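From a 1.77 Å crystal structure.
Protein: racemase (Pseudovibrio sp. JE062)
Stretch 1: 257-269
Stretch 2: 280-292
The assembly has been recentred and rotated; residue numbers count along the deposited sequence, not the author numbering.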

# COMPACT_ATOMS: atom_id res chain seq x y z
N ARG A 257 -18.97 -17.06 3.82
CA ARG A 257 -19.23 -16.47 2.51
C ARG A 257 -18.67 -15.04 2.43
O ARG A 257 -19.04 -14.26 1.56
N SER A 258 -17.77 -14.71 3.35
CA SER A 258 -17.15 -13.39 3.38
C SER A 258 -15.92 -13.39 2.49
O SER A 258 -15.38 -14.45 2.18
N ARG A 259 -15.49 -12.20 2.08
CA ARG A 259 -14.25 -12.10 1.32
C ARG A 259 -13.18 -12.13 2.40
O ARG A 259 -13.29 -11.42 3.40
N ILE A 260 -12.17 -12.97 2.23
CA ILE A 260 -11.10 -13.06 3.21
C ILE A 260 -9.85 -12.45 2.60
O ILE A 260 -9.47 -12.81 1.49
N CYS A 261 -9.23 -11.51 3.31
CA CYS A 261 -8.03 -10.86 2.81
C CYS A 261 -6.80 -11.46 3.47
O CYS A 261 -6.90 -12.12 4.50
N GLY A 262 -5.65 -11.18 2.89
CA GLY A 262 -4.40 -11.65 3.46
C GLY A 262 -3.23 -10.93 2.83
O GLY A 262 -3.40 -10.14 1.90
N ALA A 263 -2.04 -11.19 3.37
CA ALA A 263 -0.78 -10.65 2.84
C ALA A 263 -0.42 -9.20 3.14
O ALA A 263 0.53 -8.67 2.57
N GLU A 264 -1.16 -8.55 4.03
CA GLU A 264 -0.87 -7.17 4.38
C GLU A 264 0.60 -6.93 4.72
O GLU A 264 1.18 -5.95 4.29
N MSE A 265 1.20 -7.84 5.49
CA MSE A 265 2.59 -7.66 5.91
C MSE A 265 3.63 -8.46 5.13
O MSE A 265 4.82 -8.44 5.45
N SER A 266 3.17 -9.16 4.10
CA SER A 266 4.05 -10.00 3.28
C SER A 266 4.99 -9.23 2.36
O SER A 266 4.87 -8.02 2.20
N THR A 267 5.93 -9.96 1.76
CA THR A 267 6.86 -9.38 0.78
C THR A 267 7.12 -10.42 -0.31
O THR A 267 7.17 -11.63 -0.04
N THR A 268 7.25 -9.92 -1.54
CA THR A 268 7.48 -10.68 -2.76
C THR A 268 6.28 -11.44 -3.28
O THR A 268 5.32 -11.70 -2.56
N ARG A 269 6.36 -11.78 -4.56
CA ARG A 269 5.30 -12.52 -5.22
C ARG A 269 5.32 -13.96 -4.74
O ARG A 269 4.37 -14.70 -4.95
N LYS A 280 -5.92 -19.46 0.00
CA LYS A 280 -7.18 -19.43 -0.74
C LYS A 280 -7.90 -18.09 -0.58
O LYS A 280 -9.11 -18.00 -0.83
N VAL A 281 -7.17 -17.06 -0.17
CA VAL A 281 -7.79 -15.75 0.04
C VAL A 281 -8.39 -15.11 -1.21
O VAL A 281 -7.97 -15.39 -2.33
N HIS A 282 -9.40 -14.27 -1.01
CA HIS A 282 -10.07 -13.59 -2.12
C HIS A 282 -9.35 -12.33 -2.52
O HIS A 282 -9.54 -11.83 -3.62
N LEU A 283 -8.55 -11.79 -1.61
CA LEU A 283 -7.90 -10.52 -1.88
C LEU A 283 -6.54 -10.41 -1.19
O LEU A 283 -6.39 -10.82 -0.04
N LEU A 284 -5.57 -9.85 -1.91
CA LEU A 284 -4.22 -9.66 -1.40
C LEU A 284 -3.98 -8.18 -1.09
O LEU A 284 -4.40 -7.31 -1.85
N GLN A 285 -3.27 -7.91 0.00
CA GLN A 285 -3.00 -6.54 0.40
C GLN A 285 -1.52 -6.17 0.45
O GLN A 285 -1.12 -5.27 1.19
N SER A 286 -0.70 -6.87 -0.34
CA SER A 286 0.73 -6.60 -0.40
C SER A 286 0.94 -5.09 -0.56
O SER A 286 0.32 -4.45 -1.40
N ASP A 287 1.84 -4.54 0.25
CA ASP A 287 2.11 -3.09 0.28
C ASP A 287 3.15 -2.57 -0.71
O ASP A 287 4.19 -3.18 -0.91
N TYR A 288 2.86 -1.41 -1.30
CA TYR A 288 3.75 -0.76 -2.26
C TYR A 288 5.16 -0.61 -1.73
O TYR A 288 6.14 -0.90 -2.42
N ASN A 289 5.26 -0.12 -0.50
CA ASN A 289 6.56 0.14 0.10
C ASN A 289 7.13 -0.99 0.94
O ASN A 289 8.06 -0.78 1.72
N ARG A 290 6.59 -2.19 0.76
CA ARG A 290 7.06 -3.35 1.51
C ARG A 290 7.39 -4.55 0.63
O ARG A 290 8.48 -5.12 0.73
N CYS A 291 6.44 -4.91 -0.23
CA CYS A 291 6.56 -6.12 -1.05
C CYS A 291 7.43 -6.18 -2.28
O CYS A 291 7.58 -7.25 -2.85
N GLY A 292 8.01 -5.05 -2.69
CA GLY A 292 8.84 -5.07 -3.88
C GLY A 292 8.44 -3.96 -4.85
O GLY A 292 8.84 -3.97 -6.00

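The apolar centre of the contact flanks a short parallel pairing, Cys261 with Leu283 (CA to CA 4.7 Å) and Gly262 with Leu284 (CA to CA 5.2 Å). Cys261 (chi1 m) and Leu283 (chi1 t, chi2 t) send their side chains to the same face of the sheet, where Cys261 SG lies 4.1 Å from Leu283 CD2. Gln285 (m, t, chi3 -50°) adds to the packing here: its CD is 3.7 Å from Cys261 CB, while its NE2 is hydrogen-bonded elsewhere in the structure. Leu284 (m, t) emerges on the other face, and its CD2 approaches Ala263 CB, which points toward stretch 2, to 3.9 Å. Val281 (m) also points toward its partner stretch, placing CG1 4.3 Å from Ile260 CG2. The same methyl explains the tight space at Gly262: an ideal CB there would sit 3.3 Å from Val281 CG1.

Backbone bonds hold these side chains in register. Gly262 N donates to Leu283 O (3.0 Å), and Gln285 N donates to Gly262 O (2.9 Å). Ile260 O accepts from His282 N at 2.9 Å and weakly from Leu283 N at 3.4 Å.

Toward the end that carries Ser258, His282 (m, chi2 75°) points at stretch 1 and lays a ring face against the backbone. Arg259 CA stands 3.8 Å from the ring centroid, 19° off the normal, as a CH-pi contact requires. Ile260 N lies 3.0 Å from His282 ND1, a polar approach whose geometry leaves hydrogen bonding open.

Beyond Ala263, polar groups and water take over. Ser266 OG (p) donates to Ala263 O at 2.7 Å, a bond across the type I turn from Ala263 to Ser266. Ser266 OG and Ser286 OG are 3.6 Å apart, and water 2 links them: it donates to Ser266 OG (3.0 Å) and Thr268 O (2.8 Å), and lies 2.9 Å from Ser286 OG.

Arg290 (m, t, p, chi4 83°) points toward stretch 1, and its NH2 donates to Met265 O at 2.8 Å. The 176° N-H...O angle is nearly linear, consistent with the carbonyl lying at the guanidinium edge near its plane. Met265, a selenomethionine, is directed away overall, though its CB is 3.6 Å from Arg290 NH2. Water 1 donates to Glu264 O (2.8 Å) and Ser266 O (2.7 Å) and accepts from Asp287 N (2.9 Å), joining the turn to stretch 2. Finally, Thr267 (p) rests CG2 3.5 Å from Arg290 O, and Thr268 N donates to Cys291 O at 3.0 Å.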

# COMPACT_ATOMS: atom_id res chain seq x y z
CB ARG A 257 -20.73 -16.46 2.22
CG ARG A 257 -21.36 -17.85 2.30
CD ARG A 257 -22.74 -17.90 1.67
NE ARG A 257 -23.40 -19.18 1.94
CZ ARG A 257 -24.54 -19.57 1.39
NH1 ARG A 257 -25.17 -18.79 0.53
NH2 ARG A 257 -25.06 -20.75 1.73
CB SER A 258 -16.68 -13.03 4.80
OG SER A 258 -17.75 -12.64 5.65
CB ARG A 259 -14.13 -10.78 0.57
CG ARG A 259 -14.88 -10.68 -0.75
CD ARG A 259 -14.25 -9.55 -1.58
NE ARG A 259 -14.91 -9.31 -2.85
CZ ARG A 259 -16.06 -8.66 -3.00
NH1 ARG A 259 -16.69 -8.17 -1.94
NH2 ARG A 259 -16.57 -8.47 -4.21
CB ILE A 260 -10.82 -14.54 3.58
CG1 ILE A 260 -12.11 -15.20 4.08
CG2 ILE A 260 -9.74 -14.62 4.65
CD1 ILE A 260 -12.71 -14.51 5.29
CB CYS A 261 -8.03 -9.37 3.16
SG CYS A 261 -9.53 -8.49 2.72
CB ALA A 263 -0.73 -10.89 1.34
CB GLU A 264 -1.72 -6.73 5.58
CG GLU A 264 -1.16 -5.50 6.29
CD GLU A 264 -2.03 -4.99 7.42
OE1 GLU A 264 -2.40 -5.79 8.31
OE2 GLU A 264 -2.33 -3.78 7.43
CB MSE A 265 2.73 -8.01 7.40
CG MSE A 265 1.78 -7.25 8.32
SE MSE A 265 2.11 -7.59 10.18
CE MSE A 265 0.98 -9.11 10.44
CB SER A 266 3.19 -10.91 2.41
OG SER A 266 2.52 -10.12 1.44
CB THR A 267 8.22 -8.96 1.40
OG1 THR A 267 8.97 -10.13 1.79
CG2 THR A 267 8.00 -8.05 2.61
CB THR A 268 8.64 -11.69 -2.65
OG1 THR A 268 8.21 -12.83 -1.90
CG2 THR A 268 9.85 -11.04 -1.97
CB ARG A 269 5.50 -12.47 -6.74
CG ARG A 269 6.87 -12.96 -7.20
CD ARG A 269 7.06 -12.70 -8.69
NE ARG A 269 8.29 -13.28 -9.22
CZ ARG A 269 9.51 -12.83 -8.94
NH1 ARG A 269 9.67 -11.80 -8.12
NH2 ARG A 269 10.57 -13.42 -9.48
CB LYS A 280 -8.10 -20.55 -0.24
CG LYS A 280 -7.58 -21.95 -0.47
CD LYS A 280 -8.63 -22.97 -0.03
CE LYS A 280 -8.28 -24.38 -0.50
NZ LYS A 280 -9.46 -25.30 -0.33
CB VAL A 281 -6.80 -14.75 0.72
CG1 VAL A 281 -6.39 -15.30 2.07
CG2 VAL A 281 -5.58 -14.52 -0.15
CB HIS A 282 -11.49 -13.12 -1.75
CG HIS A 282 -12.42 -14.20 -1.32
ND1 HIS A 282 -12.34 -14.80 -0.08
CD2 HIS A 282 -13.51 -14.73 -1.92
CE1 HIS A 282 -13.35 -15.64 0.07
NE2 HIS A 282 -14.07 -15.62 -1.04
CB LEU A 283 -8.85 -9.42 -1.39
CG LEU A 283 -8.63 -7.95 -1.71
CD1 LEU A 283 -9.99 -7.23 -1.70
CD2 LEU A 283 -7.68 -7.33 -0.70
CB LEU A 284 -3.19 -10.12 -2.43
CG LEU A 284 -3.23 -11.60 -2.79
CD1 LEU A 284 -2.33 -11.83 -3.99
CD2 LEU A 284 -2.78 -12.45 -1.60
CB GLN A 285 -3.66 -6.27 1.76
CG GLN A 285 -5.17 -6.56 1.73
CD GLN A 285 -5.85 -6.35 3.06
OE1 GLN A 285 -5.41 -6.85 4.09
NE2 GLN A 285 -6.95 -5.60 3.05
CB SER A 286 1.34 -7.35 -1.58
OG SER A 286 1.01 -8.73 -1.50
CB ASP A 287 2.53 -2.72 1.71
CG ASP A 287 2.48 -1.23 1.97
OD1 ASP A 287 2.88 -0.44 1.10
OD2 ASP A 287 2.06 -0.85 3.08
CB TYR A 288 3.25 0.65 -2.59
CG TYR A 288 1.83 0.74 -3.08
CD1 TYR A 288 1.53 0.62 -4.43
CD2 TYR A 288 0.78 0.94 -2.18
CE1 TYR A 288 0.22 0.70 -4.89
CE2 TYR A 288 -0.54 1.03 -2.63
CZ TYR A 288 -0.81 0.90 -3.98
OH TYR A 288 -2.12 0.94 -4.42
CB ASN A 289 6.48 1.43 0.93
CG ASN A 289 5.34 1.42 1.93
OD1 ASN A 289 5.26 0.53 2.78
ND2 ASN A 289 4.45 2.41 1.84
CB ARG A 290 6.00 -3.81 2.52
CG ARG A 290 5.74 -2.90 3.71
CD ARG A 290 4.55 -3.43 4.51
NE ARG A 290 4.83 -4.73 5.13
CZ ARG A 290 5.47 -4.89 6.28
NH1 ARG A 290 5.89 -3.83 6.96
NH2 ARG A 290 5.68 -6.11 6.77
CB CYS A 291 5.17 -6.59 -1.45
SG CYS A 291 4.48 -5.69 -2.86
O HOH W 1 3.25 -5.90 2.41
O HOH W 2 3.61 -9.93 -1.30